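Long-range contact in EIAV protease (Equine infectious anemia virus, PDB 1FMB), which is a retroviral aspartic protease, acting as a dimer, that probably cleaves the viral polyprotein into its mature parts: residues 21-35 / 81-95. The protein carries 1 engineered substitution. Residues are numbered along the deposited sequence; the frame is centred on the assembly and turned at random.
Sequences NVLLDTGADTSVLTT and LVADIPVTILGRDIL. With HYB ([2-(2-methyl-propane-2-sulfonylmethyl)-3-naphthalen-1-yl-propionyl-valinyl]-phenylalaninol), chain B.
With chi1 at -68°, Ser31 OG lies beside its own backbone N, where it accepts from Gly91 N (2.9 Å) and donates to Asp93 OD1 (2.8 Å) on the syn side, two bonds that tie this buried hydroxyl to the helix start. Bent at chi3 (-63°), Arg92 runs alongside Asp29 in a salt bridge: NH2 meets OD1 at 2.9 Å, within the guanidinium plane but well above the carboxylate plane, the planes 71° apart. Asp29 OD2 pairs with Arg8 of the second subunit, linking loop, helix and dimer partner, while Asp29 N holds inhibitor O33 at 2.8 Å. Ile89 CG2 packs 3.6 Å from both Ala28 CB and Asp25 OD2; Asp25, Thr26 and Gly27 form the Asp-Thr-Gly signature of aspartic proteases, and Asp25 OD2 is hydrogen-bonded to the hydroxyl of a second inhibitor copy. In the psi-shaped interlocking expected of this fold, Ile89 exchanges antiparallel bonds with Val32, and bonds from Leu23 N to Thr88 O and Leu90 N to Leu23 O make strand 18-24 parallel to 89-90. Leu33 N to Leu81 O (2.7 Å) and Ala83 N to Leu33 O set 32-34 parallel to 74-83; helix 92-97 follows 89-90 via Gly91, placing Ile94 against Ile69 of strand 58-71.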
loop_
_atom_site.group_PDB
_atom_site.type_symbol
_atom_site.label_atom_id
_atom_site.label_comp_id
_atom_site.label_asym_id
_atom_site.label_seq_id
_atom_site.Cartn_x
_atom_site.Cartn_y
_atom_site.Cartn_z
ATOM N N ASN A 21 5.709 -15.630 1.649
ATOM C CA ASN A 21 6.335 -14.310 1.773
ATOM C C ASN A 21 5.197 -13.331 1.400
ATOM O O ASN A 21 4.562 -13.582 0.372
ATOM C CB ASN A 21 7.455 -14.013 0.789
ATOM C CG ASN A 21 8.451 -12.961 1.279
ATOM O OD1 ASN A 21 9.206 -13.072 2.271
ATOM N ND2 ASN A 21 8.471 -11.868 0.505
ATOM N N VAL A 22 4.946 -12.397 2.292
ATOM C CA VAL A 22 3.827 -11.460 2.110
ATOM C C VAL A 22 4.245 -10.003 2.201
ATOM O O VAL A 22 5.230 -9.779 2.891
ATOM C CB VAL A 22 2.724 -11.681 3.162
ATOM C CG1 VAL A 22 2.268 -13.146 3.099
ATOM C CG2 VAL A 22 3.052 -11.442 4.600
ATOM N N LEU A 23 3.545 -9.072 1.572
ATOM C CA LEU A 23 3.910 -7.669 1.599
ATOM C C LEU A 23 3.113 -7.062 2.742
ATOM O O LEU A 23 1.889 -7.337 2.799
ATOM C CB LEU A 23 3.515 -7.041 0.259
ATOM C CG LEU A 23 3.634 -5.508 0.204
ATOM C CD1 LEU A 23 5.078 -5.070 0.338
ATOM C CD2 LEU A 23 3.100 -4.965 -1.121
ATOM N N LEU A 24 3.671 -6.254 3.630
ATOM C CA LEU A 24 2.964 -5.588 4.736
ATOM C C LEU A 24 2.573 -4.202 4.166
ATOM O O LEU A 24 3.422 -3.341 3.878
ATOM C CB LEU A 24 3.925 -5.371 5.908
ATOM C CG LEU A 24 4.558 -6.748 6.294
ATOM C CD1 LEU A 24 5.558 -6.548 7.431
ATOM C CD2 LEU A 24 3.435 -7.651 6.678
ATOM N N ASP A 25 1.295 -4.066 3.934
ATOM C CA ASP A 25 0.787 -2.910 3.193
ATOM C C ASP A 25 -0.224 -2.012 3.879
ATOM O O ASP A 25 -1.420 -2.313 3.994
ATOM C CB ASP A 25 0.190 -3.508 1.892
ATOM C CG ASP A 25 -0.234 -2.492 0.828
ATOM O OD1 ASP A 25 -0.033 -1.279 1.091
ATOM O OD2 ASP A 25 -0.837 -3.002 -0.126
ATOM N N THR A 26 0.312 -0.866 4.329
ATOM C CA THR A 26 -0.607 0.101 5.012
ATOM C C THR A 26 -1.605 0.743 4.041
ATOM O O THR A 26 -2.549 1.358 4.579
ATOM C CB THR A 26 0.137 1.228 5.737
ATOM O OG1 THR A 26 0.955 1.932 4.776
ATOM C CG2 THR A 26 1.131 0.634 6.735
ATOM N N GLY A 27 -1.408 0.718 2.736
ATOM C CA GLY A 27 -2.357 1.266 1.786
ATOM C C GLY A 27 -3.406 0.267 1.363
ATOM O O GLY A 27 -4.169 0.572 0.461
ATOM N N ALA A 28 -3.545 -0.932 1.934
ATOM C CA ALA A 28 -4.531 -1.931 1.555
ATOM C C ALA A 28 -5.519 -2.024 2.706
ATOM O O ALA A 28 -5.096 -2.190 3.871
ATOM C CB ALA A 28 -3.852 -3.289 1.264
ATOM N N ASP A 29 -6.813 -1.767 2.408
ATOM C CA ASP A 29 -7.794 -1.860 3.495
ATOM C C ASP A 29 -8.016 -3.271 4.013
ATOM O O ASP A 29 -8.353 -3.449 5.182
ATOM C CB ASP A 29 -9.188 -1.409 3.072
ATOM C CG ASP A 29 -9.273 0.067 2.730
ATOM O OD1 ASP A 29 -8.390 0.893 3.062
ATOM O OD2 ASP A 29 -10.356 0.412 2.175
ATOM N N THR A 30 -7.723 -4.196 3.102
ATOM C CA THR A 30 -7.975 -5.582 3.429
ATOM C C THR A 30 -6.890 -6.429 2.811
ATOM O O THR A 30 -6.038 -6.014 2.022
ATOM C CB THR A 30 -9.406 -5.870 2.862
ATOM O OG1 THR A 30 -9.771 -7.163 3.361
ATOM C CG2 THR A 30 -9.391 -5.887 1.347
ATOM N N SER A 31 -6.793 -7.644 3.295
ATOM C CA SER A 31 -5.699 -8.572 2.880
ATOM C C SER A 31 -6.134 -9.457 1.700
ATOM O O SER A 31 -7.275 -9.910 1.680
ATOM C CB SER A 31 -5.448 -9.397 4.099
ATOM O OG SER A 31 -4.875 -8.635 5.161
ATOM N N VAL A 32 -5.208 -9.753 0.806
ATOM C CA VAL A 32 -5.511 -10.532 -0.387
ATOM C C VAL A 32 -4.431 -11.564 -0.682
ATOM O O VAL A 32 -3.236 -11.323 -0.727
ATOM C CB VAL A 32 -5.512 -9.544 -1.591
ATOM C CG1 VAL A 32 -6.041 -10.275 -2.854
ATOM C CG2 VAL A 32 -6.496 -8.400 -1.296
ATOM N N LEU A 33 -4.889 -12.776 -0.883
ATOM C CA LEU A 33 -3.967 -13.879 -1.256
ATOM C C LEU A 33 -4.062 -13.949 -2.791
ATOM O O LEU A 33 -5.160 -13.891 -3.404
ATOM C CB LEU A 33 -4.706 -15.019 -0.593
ATOM C CG LEU A 33 -4.191 -16.420 -0.401
ATOM C CD1 LEU A 33 -2.843 -16.334 0.333
ATOM C CD2 LEU A 33 -5.261 -17.189 0.368
ATOM N N THR A 34 -2.877 -14.156 -3.370
ATOM C CA THR A 34 -2.868 -14.346 -4.839
ATOM C C THR A 34 -3.463 -15.730 -5.101
ATOM O O THR A 34 -3.456 -16.666 -4.293
ATOM C CB THR A 34 -1.483 -14.260 -5.470
ATOM O OG1 THR A 34 -0.642 -15.393 -5.075
ATOM C CG2 THR A 34 -0.646 -13.055 -5.117
ATOM N N THR A 35 -4.098 -15.943 -6.250
ATOM C CA THR A 35 -4.654 -17.258 -6.571
ATOM C C THR A 35 -3.585 -18.380 -6.607
ATOM O O THR A 35 -3.962 -19.510 -6.224
ATOM C CB THR A 35 -5.230 -17.138 -7.995
ATOM O OG1 THR A 35 -6.190 -16.066 -8.000
ATOM C CG2 THR A 35 -5.852 -18.467 -8.409
ATOM N N LEU A 81 -9.311 -12.305 1.090
ATOM C CA LEU A 81 -9.815 -12.347 -0.286
ATOM C C LEU A 81 -8.794 -13.068 -1.151
ATOM O O LEU A 81 -7.594 -13.220 -0.774
ATOM C CB LEU A 81 -9.937 -10.914 -0.841
ATOM C CG LEU A 81 -10.856 -10.020 0.012
ATOM C CD1 LEU A 81 -10.964 -8.635 -0.607
ATOM C CD2 LEU A 81 -12.227 -10.673 0.123
ATOM N N VAL A 82 -9.175 -13.620 -2.294
ATOM C CA VAL A 82 -8.270 -14.299 -3.247
ATOM C C VAL A 82 -8.419 -13.598 -4.614
ATOM O O VAL A 82 -9.550 -13.346 -5.082
ATOM C CB VAL A 82 -8.584 -15.794 -3.371
ATOM C CG1 VAL A 82 -7.576 -16.383 -4.332
ATOM C CG2 VAL A 82 -8.573 -16.462 -1.993
ATOM N N ALA A 83 -7.340 -13.192 -5.268
ATOM C CA ALA A 83 -7.467 -12.500 -6.570
ATOM C C ALA A 83 -6.251 -12.667 -7.428
ATOM O O ALA A 83 -5.157 -13.017 -6.921
ATOM C CB ALA A 83 -7.779 -11.003 -6.301
ATOM N N ASP A 84 -6.395 -12.521 -8.799
ATOM C CA ASP A 84 -5.169 -12.713 -9.578
ATOM C C ASP A 84 -4.297 -11.459 -9.546
ATOM O O ASP A 84 -4.285 -10.703 -10.531
ATOM C CB ASP A 84 -5.533 -12.912 -11.060
ATOM C CG ASP A 84 -6.041 -14.329 -11.260
ATOM O OD1 ASP A 84 -5.512 -15.258 -10.627
ATOM O OD2 ASP A 84 -6.968 -14.523 -12.078
ATOM N N ILE A 85 -3.611 -11.215 -8.452
ATOM C CA ILE A 85 -2.732 -10.076 -8.279
ATOM C C ILE A 85 -1.308 -10.619 -8.159
ATOM O O ILE A 85 -1.144 -11.804 -7.941
ATOM C CB ILE A 85 -3.155 -9.158 -7.131
ATOM C CG1 ILE A 85 -3.176 -9.854 -5.763
ATOM C CG2 ILE A 85 -4.571 -8.672 -7.451
ATOM C CD1 ILE A 85 -3.127 -8.861 -4.594
ATOM N N PRO A 86 -0.284 -9.777 -8.309
ATOM C CA PRO A 86 1.091 -10.238 -8.339
ATOM C C PRO A 86 1.668 -10.636 -7.007
ATOM O O PRO A 86 2.699 -11.296 -7.033
ATOM C CB PRO A 86 1.845 -8.952 -8.788
ATOM C CG PRO A 86 0.768 -8.201 -9.478
ATOM C CD PRO A 86 -0.464 -8.369 -8.643
ATOM N N VAL A 87 1.052 -10.194 -5.885
ATOM C CA VAL A 87 1.746 -10.578 -4.624
ATOM C C VAL A 87 0.730 -10.753 -3.512
ATOM O O VAL A 87 -0.373 -10.207 -3.679
ATOM C CB VAL A 87 2.715 -9.410 -4.314
ATOM C CG1 VAL A 87 1.970 -8.086 -4.143
ATOM C CG2 VAL A 87 3.580 -9.614 -3.086
ATOM N N THR A 88 1.030 -11.488 -2.450
ATOM C CA THR A 88 0.009 -11.643 -1.396
ATOM C C THR A 88 0.307 -10.497 -0.414
ATOM O O THR A 88 1.462 -10.188 -0.133
ATOM C CB THR A 88 0.262 -12.972 -0.675
ATOM O OG1 THR A 88 -0.303 -13.981 -1.537
ATOM C CG2 THR A 88 -0.456 -12.981 0.679
ATOM N N ILE A 89 -0.810 -9.882 -0.061
ATOM C CA ILE A 89 -0.810 -8.680 0.796
ATOM C C ILE A 89 -1.551 -8.819 2.092
ATOM O O ILE A 89 -2.689 -9.274 2.205
ATOM C CB ILE A 89 -1.540 -7.601 -0.082
ATOM C CG1 ILE A 89 -0.749 -7.324 -1.361
ATOM C CG2 ILE A 89 -1.889 -6.310 0.681
ATOM C CD1 ILE A 89 -1.391 -6.321 -2.273
ATOM N N LEU A 90 -0.863 -8.432 3.166
ATOM C CA LEU A 90 -1.460 -8.337 4.472
ATOM C C LEU A 90 -1.775 -6.808 4.573
ATOM O O LEU A 90 -0.879 -5.940 4.602
ATOM C CB LEU A 90 -0.440 -8.713 5.560
ATOM C CG LEU A 90 -0.686 -10.073 6.195
ATOM C CD1 LEU A 90 -1.196 -11.129 5.247
ATOM C CD2 LEU A 90 0.520 -10.518 7.009
ATOM N N GLY A 91 -3.073 -6.495 4.601
ATOM C CA GLY A 91 -3.489 -5.098 4.706
ATOM C C GLY A 91 -3.795 -4.772 6.181
ATOM O O GLY A 91 -3.585 -5.573 7.090
ATOM N N ARG A 92 -4.502 -3.664 6.360
ATOM C CA ARG A 92 -4.789 -3.094 7.682
ATOM C C ARG A 92 -5.599 -3.987 8.598
ATOM O O ARG A 92 -5.392 -3.924 9.820
ATOM C CB ARG A 92 -5.411 -1.682 7.520
ATOM C CG ARG A 92 -4.401 -0.652 6.913
ATOM C CD ARG A 92 -5.059 0.765 7.077
ATOM N NE ARG A 92 -6.296 0.920 6.335
ATOM C CZ ARG A 92 -7.547 0.810 6.765
ATOM N NH1 ARG A 92 -7.846 0.583 8.074
ATOM N NH2 ARG A 92 -8.613 0.959 5.970
ATOM N N ASP A 93 -6.515 -4.766 8.042
ATOM C CA ASP A 93 -7.311 -5.647 8.882
ATOM C C ASP A 93 -6.416 -6.614 9.613
ATOM O O ASP A 93 -6.514 -6.676 10.834
ATOM C CB ASP A 93 -8.400 -6.370 8.074
ATOM C CG ASP A 93 -7.836 -7.201 6.925
ATOM O OD1 ASP A 93 -6.733 -7.006 6.416
ATOM O OD2 ASP A 93 -8.503 -8.150 6.469
ATOM N N ILE A 94 -5.455 -7.265 8.957
ATOM C CA ILE A 94 -4.566 -8.209 9.621
ATOM C C ILE A 94 -3.413 -7.529 10.316
ATOM O O ILE A 94 -2.923 -7.954 11.384
ATOM C CB ILE A 94 -4.121 -9.286 8.588
ATOM C CG1 ILE A 94 -5.325 -10.170 8.311
ATOM C CG2 ILE A 94 -3.070 -10.162 9.283
ATOM C CD1 ILE A 94 -5.131 -11.327 7.358
ATOM N N LEU A 95 -2.894 -6.417 9.782
ATOM C CA LEU A 95 -1.846 -5.671 10.452
ATOM C C LEU A 95 -2.289 -5.200 11.847
ATOM O O LEU A 95 -1.486 -5.179 12.770
ATOM C CB LEU A 95 -1.460 -4.468 9.584
ATOM C CG LEU A 95 -0.634 -4.806 8.348
ATOM C CD1 LEU A 95 -0.263 -3.546 7.579
ATOM C CD2 LEU A 95 0.610 -5.650 8.608
HETATM S S1 HYB B . -10.975 -1.872 -1.782
HETATM O O2 HYB B . -11.593 -1.356 -2.972
HETATM O O3 HYB B . -10.096 -2.989 -1.900
HETATM C C4 HYB B . -10.871 4.267 -3.940
HETATM C C5 HYB B . -10.835 2.960 -4.322
HETATM C C6 HYB B . -10.082 1.993 -3.545
HETATM C C7 HYB B . -9.416 2.382 -2.438
HETATM C C8 HYB B . -9.423 3.815 -1.996
HETATM C C9 HYB B . -10.169 4.714 -2.769
HETATM C C10 HYB B . -10.237 6.097 -2.388
HETATM C C11 HYB B . -9.556 6.528 -1.279
HETATM C C12 HYB B . -8.792 5.617 -0.499
HETATM C C13 HYB B . -8.736 4.269 -0.863
HETATM O O14 HYB B . -2.228 1.404 -1.434
HETATM C C15 HYB B . -1.838 0.848 -2.743
HETATM N N16 HYB B . -4.081 -0.083 -2.833
HETATM C C17 HYB B . -3.157 0.800 -3.564
HETATM C C18 HYB B . -3.819 2.195 -3.670
HETATM C C19 HYB B . -4.946 2.424 -4.657
HETATM C C20 HYB B . -6.299 2.358 -4.309
HETATM C C21 HYB B . -7.332 2.629 -5.216
HETATM C C22 HYB B . -6.998 2.974 -6.531
HETATM C C23 HYB B . -5.658 3.072 -6.897
HETATM C C24 HYB B . -4.642 2.799 -5.977
HETATM N N25 HYB B . -6.897 -1.216 -2.523
HETATM C C26 HYB B . -5.616 -1.958 -2.394
HETATM C C27 HYB B . -4.662 -1.204 -3.398
HETATM O O28 HYB B . -4.390 -1.576 -4.528
HETATM C C29 HYB B . -5.728 -3.474 -2.688
HETATM C C30 HYB B . -4.342 -4.111 -2.884
HETATM C C31 HYB B . -6.512 -4.098 -1.509
HETATM C C32 HYB B . -7.667 -0.831 -1.468
HETATM O O33 HYB B . -7.351 -1.038 -0.290
HETATM C C34 HYB B . -8.931 -0.025 -1.833
HETATM C C35 HYB B . -8.563 1.455 -1.553
HETATM C C36 HYB B . -10.186 -0.467 -1.013
HETATM C C37 HYB B . -11.713 -3.030 0.663
HETATM C C38 HYB B . -12.305 -2.391 -0.619
HETATM C C39 HYB B . -13.082 -3.506 -1.360
HETATM C C40 HYB B . -13.232 -1.192 -0.301
HETATM O O HOH W 1 3.785 -12.542 -1.944
HETATM O O HOH W 2 -5.140 1.973 4.061
HETATM O O HOH W 3 -9.566 -9.715 3.582
#